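Local coordinates for uncharacterized protein (PDB 4L3R) that is of unknown function but belongs to the DUF4847 family of the calycin clan, built on an antiparallel beta-sheet with helices packed against it, at residues 10-16 with 52-58; 20-24 with 137-141. All blocks are in the same frame, centred on the assembly; numbering follows the deposited sequence.

Contact 1 (10-16 with 52-58); sequences FNDKTWK and NFTLNFN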
loop_
_atom_site.group_PDB
_atom_site.type_symbol
_atom_site.label_atom_id
_atom_site.label_comp_id
_atom_site.label_asym_id
_atom_site.label_seq_id
_atom_site.Cartn_x
_atom_site.Cartn_y
_atom_site.Cartn_z
ATOM N N PHE B 10 -4.146 1.135 -6.528
ATOM C CA PHE B 10 -4.277 1.380 -5.079
ATOM C C PHE B 10 -4.229 2.873 -4.694
ATOM O O PHE B 10 -4.514 3.208 -3.540
ATOM C CB PHE B 10 -3.113 0.698 -4.327
ATOM C CG PHE B 10 -3.180 -0.802 -4.238
ATOM C CD1 PHE B 10 -2.819 -1.593 -5.318
ATOM C CD2 PHE B 10 -3.513 -1.429 -3.043
ATOM C CE1 PHE B 10 -2.872 -2.980 -5.231
ATOM C CE2 PHE B 10 -3.544 -2.820 -2.954
ATOM C CZ PHE B 10 -3.231 -3.584 -4.050
ATOM N N ASN B 11 -3.806 3.750 -5.620
ATOM C CA ASN B 11 -3.558 5.166 -5.339
ATOM C C ASN B 11 -4.831 6.004 -5.073
ATOM O O ASN B 11 -5.349 6.660 -5.977
ATOM C CB ASN B 11 -2.739 5.791 -6.492
ATOM C CG ASN B 11 -2.110 7.132 -6.191
ATOM O OD1 ASN B 11 -2.164 7.654 -5.070
ATOM N ND2 ASN B 11 -1.438 7.692 -7.186
ATOM N N ASP B 12 -5.257 6.041 -3.789
ATOM C CA ASP B 12 -6.358 6.859 -3.262
ATOM C C ASP B 12 -7.538 6.953 -4.246
ATOM O O ASP B 12 -7.819 8.026 -4.798
ATOM C CB ASP B 12 -5.805 8.266 -2.915
ATOM C CG ASP B 12 -6.750 9.199 -2.171
ATOM O OD1 ASP B 12 -7.525 8.707 -1.316
ATOM O OD2 ASP B 12 -6.684 10.427 -2.413
ATOM N N LYS B 13 -8.209 5.818 -4.483
ATOM C CA LYS B 13 -9.326 5.798 -5.421
ATOM C C LYS B 13 -10.277 4.644 -5.176
ATOM O O LYS B 13 -9.855 3.544 -4.804
ATOM C CB LYS B 13 -8.811 5.728 -6.871
ATOM C CG LYS B 13 -7.875 4.550 -7.168
ATOM C CD LYS B 13 -7.493 4.470 -8.639
ATOM C CE LYS B 13 -6.579 5.592 -9.077
ATOM N NZ LYS B 13 -5.987 5.317 -10.406
ATOM N N THR B 14 -11.568 4.899 -5.434
ATOM C CA THR B 14 -12.632 3.912 -5.348
ATOM C C THR B 14 -13.068 3.620 -6.774
ATOM O O THR B 14 -13.427 4.544 -7.510
ATOM C CB THR B 14 -13.754 4.438 -4.459
ATOM O OG1 THR B 14 -13.216 4.655 -3.152
ATOM C CG2 THR B 14 -14.936 3.478 -4.378
ATOM N N TRP B 15 -13.010 2.346 -7.170
ATOM C CA TRP B 15 -13.424 1.904 -8.500
ATOM C C TRP B 15 -14.924 1.692 -8.482
ATOM O O TRP B 15 -15.415 0.945 -7.641
ATOM C CB TRP B 15 -12.690 0.619 -8.886
ATOM C CG TRP B 15 -11.238 0.850 -9.127
ATOM C CD1 TRP B 15 -10.220 0.655 -8.240
ATOM C CD2 TRP B 15 -10.659 1.478 -10.273
ATOM N NE1 TRP B 15 -9.029 1.039 -8.802
ATOM C CE2 TRP B 15 -9.270 1.561 -10.048
ATOM C CE3 TRP B 15 -11.175 1.940 -11.491
ATOM C CZ2 TRP B 15 -8.384 2.080 -11.007
ATOM C CZ3 TRP B 15 -10.308 2.470 -12.427
ATOM C CH2 TRP B 15 -8.926 2.529 -12.188
ATOM N N LYS B 16 -15.655 2.380 -9.370
ATOM C CA LYS B 16 -17.110 2.294 -9.464
ATOM C C LYS B 16 -17.480 1.465 -10.683
ATOM O O LYS B 16 -17.008 1.764 -11.778
ATOM C CB LYS B 16 -17.712 3.713 -9.550
ATOM C CG LYS B 16 -19.225 3.779 -9.789
ATOM C CD LYS B 16 -20.060 3.291 -8.619
ATOM C CE LYS B 16 -21.524 3.288 -8.993
ATOM N NZ LYS B 16 -22.406 3.396 -7.801
ATOM N N ASN B 52 -22.830 1.969 -3.708
ATOM C CA ASN B 52 -23.095 0.623 -4.250
ATOM C C ASN B 52 -22.211 0.283 -5.447
ATOM O O ASN B 52 -21.872 1.158 -6.247
ATOM C CB ASN B 52 -24.562 0.472 -4.648
ATOM C CG ASN B 52 -25.518 0.553 -3.485
ATOM O OD1 ASN B 52 -25.116 0.556 -2.330
ATOM N ND2 ASN B 52 -26.818 0.599 -3.758
ATOM N N PHE B 53 -21.854 -1.012 -5.564
ATOM C CA PHE B 53 -21.023 -1.586 -6.626
ATOM C C PHE B 53 -19.661 -0.884 -6.716
ATOM O O PHE B 53 -19.238 -0.450 -7.792
ATOM C CB PHE B 53 -21.753 -1.572 -7.980
ATOM C CG PHE B 53 -23.089 -2.276 -7.954
ATOM C CD1 PHE B 53 -23.183 -3.631 -8.240
ATOM C CD2 PHE B 53 -24.253 -1.579 -7.660
ATOM C CE1 PHE B 53 -24.411 -4.284 -8.188
ATOM C CE2 PHE B 53 -25.485 -2.231 -7.622
ATOM C CZ PHE B 53 -25.560 -3.576 -7.902
ATOM N N THR B 54 -18.973 -0.794 -5.567
ATOM C CA THR B 54 -17.651 -0.184 -5.477
ATOM C C THR B 54 -16.590 -1.268 -5.265
ATOM O O THR B 54 -16.901 -2.369 -4.798
ATOM C CB THR B 54 -17.602 0.852 -4.365
ATOM O OG1 THR B 54 -17.885 0.226 -3.113
ATOM C CG2 THR B 54 -18.542 2.013 -4.610
ATOM N N LEU B 55 -15.345 -0.945 -5.608
ATOM C CA LEU B 55 -14.199 -1.843 -5.472
ATOM C C LEU B 55 -13.002 -1.015 -5.012
ATOM O O LEU B 55 -12.774 0.078 -5.530
ATOM C CB LEU B 55 -13.941 -2.554 -6.817
ATOM C CG LEU B 55 -12.651 -3.376 -6.977
ATOM C CD1 LEU B 55 -12.706 -4.650 -6.145
ATOM C CD2 LEU B 55 -12.447 -3.756 -8.431
ATOM N N ASN B 56 -12.285 -1.495 -3.995
ATOM C CA ASN B 56 -11.143 -0.783 -3.435
ATOM C C ASN B 56 -9.961 -1.711 -3.249
ATOM O O ASN B 56 -10.102 -2.780 -2.654
ATOM C CB ASN B 56 -11.515 -0.176 -2.074
ATOM C CG ASN B 56 -12.381 1.044 -2.162
ATOM O OD1 ASN B 56 -13.603 0.958 -2.053
ATOM N ND2 ASN B 56 -11.778 2.215 -2.324
ATOM N N PHE B 57 -8.803 -1.295 -3.746
ATOM C CA PHE B 57 -7.536 -1.987 -3.558
ATOM C C PHE B 57 -6.843 -1.245 -2.441
ATOM O O PHE B 57 -6.556 -0.061 -2.603
ATOM C CB PHE B 57 -6.722 -1.987 -4.851
ATOM C CG PHE B 57 -7.347 -2.855 -5.912
ATOM C CD1 PHE B 57 -8.373 -2.375 -6.710
ATOM C CD2 PHE B 57 -6.935 -4.163 -6.089
ATOM C CE1 PHE B 57 -8.944 -3.174 -7.694
ATOM C CE2 PHE B 57 -7.503 -4.961 -7.078
ATOM C CZ PHE B 57 -8.501 -4.461 -7.878
ATOM N N ASN B 58 -6.689 -1.873 -1.272
ATOM C CA ASN B 58 -6.082 -1.200 -0.119
ATOM C C ASN B 58 -4.949 -1.986 0.479
ATOM O O ASN B 58 -4.884 -3.208 0.335
ATOM C CB ASN B 58 -7.118 -0.966 0.989
ATOM C CG ASN B 58 -8.412 -0.339 0.549
ATOM O OD1 ASN B 58 -9.477 -0.949 0.654
ATOM N ND2 ASN B 58 -8.356 0.909 0.102
#
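Two neighbouring strands of the antiparallel sheet, 15-22 and 54-61, pair through their starts, where W15 and L55 form a hydrogen-bonded pair and K16 and T54 the non-hydrogen-bonded pair beside it. W15 N gives its hydrogen to L55 O at 2.8 Å, and the return bond, from L55 N, meets W15 O in its carbonyl plane. W15 O also takes a CA-H...O contact from T54 CA, 3.3 Å away. At N56 a side chain continues the link: its ND2 reaches T14 OG1 at 3.0 Å, with the hydroxyl oxygen close to the amide plane, while T14 CG2 lies against T54 CB and close to N56 OD1. The face carrying W15 and L55 is apolar, with L128 of strand 127-134 against both, and W15 NE1 is satisfied by I9 O. Farther along, F10, W15 and F57 make an aromatic cluster. F57 CB sits over the centre of the F10 ring, 3.6 Å from its centroid, a CH-pi contact. The F57 ring itself turns its edge to the F10 face, with planes at 62° and centroids 5.7 Å apart. W15 CD1 lies near the plane of the F57 ring at its edge, 3.9 Å from F57 CD1. F10 also packs on V66 of the second subunit, which puts this end of the cluster at the subunit boundary. At the far end the K16 chain leaves with CG swung opposite the backbone N (chi1 174°) and bends at chi2, which carries its ammonium past T54 toward the loop before the second strand. The ammonium gives one bond to L47 O of helix 37-48. K16 NZ meets N52 O at 2.8 Å, tilted 18° from the carbonyl plane.

Contact 2 (20-24 with 137-141); sequences ITTEK and TTKVM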
loop_
_atom_site.group_PDB
_atom_site.type_symbol
_atom_site.label_atom_id
_atom_site.label_comp_id
_atom_site.label_asym_id
_atom_site.label_seq_id
_atom_site.Cartn_x
_atom_site.Cartn_y
_atom_site.Cartn_z
ATOM N N ILE B 20 -20.917 -4.806 -17.053
ATOM C CA ILE B 20 -20.627 -6.245 -16.928
ATOM C C ILE B 20 -21.058 -6.855 -18.253
ATOM O O ILE B 20 -22.247 -7.038 -18.468
ATOM C CB ILE B 20 -21.258 -6.967 -15.718
ATOM C CG1 ILE B 20 -21.051 -6.161 -14.439
ATOM C CG2 ILE B 20 -20.646 -8.380 -15.597
ATOM C CD1 ILE B 20 -21.417 -6.885 -13.119
ATOM N N THR B 21 -20.117 -7.120 -19.155
ATOM C CA THR B 21 -20.463 -7.569 -20.499
ATOM C C THR B 21 -19.557 -8.708 -20.968
ATOM O O THR B 21 -18.748 -9.219 -20.194
ATOM C CB THR B 21 -20.405 -6.345 -21.425
ATOM O OG1 THR B 21 -20.849 -6.711 -22.722
ATOM C CG2 THR B 21 -19.024 -5.698 -21.484
ATOM N N THR B 22 -19.737 -9.131 -22.228
ATOM C CA THR B 22 -18.952 -10.208 -22.840
ATOM C C THR B 22 -17.546 -9.706 -23.153
ATOM O O THR B 22 -17.312 -8.495 -23.180
ATOM C CB THR B 22 -19.653 -10.747 -24.087
ATOM O OG1 THR B 22 -19.957 -9.648 -24.950
ATOM C CG2 THR B 22 -20.915 -11.527 -23.745
ATOM N N GLU B 23 -16.617 -10.644 -23.404
ATOM C CA GLU B 23 -15.193 -10.350 -23.618
ATOM C C GLU B 23 -14.939 -9.151 -24.556
ATOM O O GLU B 23 -14.188 -8.253 -24.171
ATOM C CB GLU B 23 -14.432 -11.586 -24.129
ATOM C CG GLU B 23 -12.948 -11.543 -23.789
ATOM C CD GLU B 23 -12.151 -12.806 -24.058
ATOM O OE1 GLU B 23 -12.759 -13.837 -24.429
ATOM O OE2 GLU B 23 -10.914 -12.767 -23.866
ATOM N N LYS B 24 -15.577 -9.112 -25.741
ATOM C CA LYS B 24 -15.390 -8.019 -26.707
ATOM C C LYS B 24 -16.720 -7.309 -27.057
ATOM O O LYS B 24 -16.818 -6.683 -28.111
ATOM C CB LYS B 24 -14.722 -8.570 -27.989
ATOM C CG LYS B 24 -13.420 -9.315 -27.714
ATOM C CD LYS B 24 -12.608 -9.550 -28.976
ATOM C CE LYS B 24 -11.311 -10.271 -28.699
ATOM N NZ LYS B 24 -10.484 -10.419 -29.927
ATOM N N THR B 137 -17.620 -19.509 -20.291
ATOM C CA THR B 137 -17.462 -18.205 -20.939
ATOM C C THR B 137 -16.503 -17.299 -20.167
ATOM O O THR B 137 -16.181 -17.563 -19.010
ATOM C CB THR B 137 -18.834 -17.508 -21.077
ATOM O OG1 THR B 137 -19.252 -17.006 -19.802
ATOM C CG2 THR B 137 -19.913 -18.420 -21.689
ATOM N N THR B 138 -16.079 -16.210 -20.824
ATOM C CA THR B 138 -15.221 -15.174 -20.262
ATOM C C THR B 138 -15.951 -13.848 -20.409
ATOM O O THR B 138 -16.237 -13.443 -21.538
ATOM C CB THR B 138 -13.856 -15.168 -20.953
ATOM O OG1 THR B 138 -13.159 -16.353 -20.569
ATOM C CG2 THR B 138 -13.011 -13.946 -20.588
ATOM N N LYS B 139 -16.240 -13.177 -19.280
ATOM C CA LYS B 139 -16.928 -11.886 -19.253
ATOM C C LYS B 139 -15.997 -10.836 -18.685
ATOM O O LYS B 139 -14.904 -11.165 -18.227
ATOM C CB LYS B 139 -18.233 -11.987 -18.435
ATOM C CG LYS B 139 -19.451 -12.355 -19.293
ATOM C CD LYS B 139 -20.203 -13.552 -18.769
ATOM C CE LYS B 139 -21.411 -13.841 -19.628
ATOM N NZ LYS B 139 -22.040 -15.136 -19.276
ATOM N N VAL B 140 -16.405 -9.566 -18.757
ATOM C CA VAL B 140 -15.595 -8.470 -18.245
ATOM C C VAL B 140 -16.428 -7.540 -17.395
ATOM O O VAL B 140 -17.560 -7.226 -17.755
ATOM C CB VAL B 140 -14.870 -7.669 -19.358
ATOM C CG1 VAL B 140 -13.819 -8.525 -20.042
ATOM C CG2 VAL B 140 -15.845 -7.085 -20.383
HETATM N N MSE B 141 -15.841 -7.078 -16.274
HETATM C CA MSE B 141 -16.417 -6.068 -15.401
HETATM C C MSE B 141 -15.617 -4.805 -15.608
HETATM O O MSE B 141 -14.411 -4.831 -15.388
HETATM C CB MSE B 141 -16.327 -6.477 -13.931
HETATM C CG MSE B 141 -17.379 -7.435 -13.460
HETATM SE SE MSE B 141 -17.102 -7.761 -11.558
HETATM C CE MSE B 141 -15.679 -8.994 -11.765
#
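T21 and V140 are the hydrogen-bonded pair at the centre of this antiparallel junction, which joins the end of strand 15-22 to the start of strand 137-144 within the sheet. T21 N donates to V140 O at 2.9 Å and V140 N to T21 O at 2.8 Å, the second bond being the straighter at its hydrogen (168°). The tight part of the contact runs from this pair toward I20 and M141. I20 CA brings its hydrogen to V140 O as well, giving that carbonyl a CA-H...O contact besides its N-H partner. On one face the side chains of I20 and selenomethionine M141 run side by side, I20 CG1 to M141 CG 4.0 Å. F132 lies against both, and helix 106-116 covers them through L107, V110 and L115. On the other face T21 and V140 also point the same way, their CG2 methyls 3.6 Å apart. The T21 methyl takes the position flanked by both backbone branches, whereas OG1, opposite the backbone N (chi1 -175°), is turned to another partner, E27 O.

Toward E23 and T138 the contact slackens and opens to solvent. T22 and K139 send their side chains apart; K139 lays CB and CG against T21 O, then bends at chi2 to take its ammonium to a salt bridge with D134 and a cation-pi contact with Y30. Beyond T22 a weak bond from E23 N to T138 O, 3.4 Å long and bent to 122° at the hydrogen, is the last backbone link. The extended E23 chain crosses T138 with its carboxylate end, E23 CD standing 3.8 Å from T138 CG2.

Strand 15-22 is common to both contacts and lies between its two partners in the sheet: contact 1 joins the beginning of it to strand 54-61, contact 2 its end to strand 137-144. Their centres are about 20 Å apart, on opposite sides of the chain's centre, and the residue segments do not touch across that span. K16 of contact 1 also hydrogen-bonds through its backbone to T144, farther along the strand that contact 2 uses. Helix 106-116 is a further shared neighbour, meeting F53 and L55 in contact 1 and I20 and M141 in contact 2.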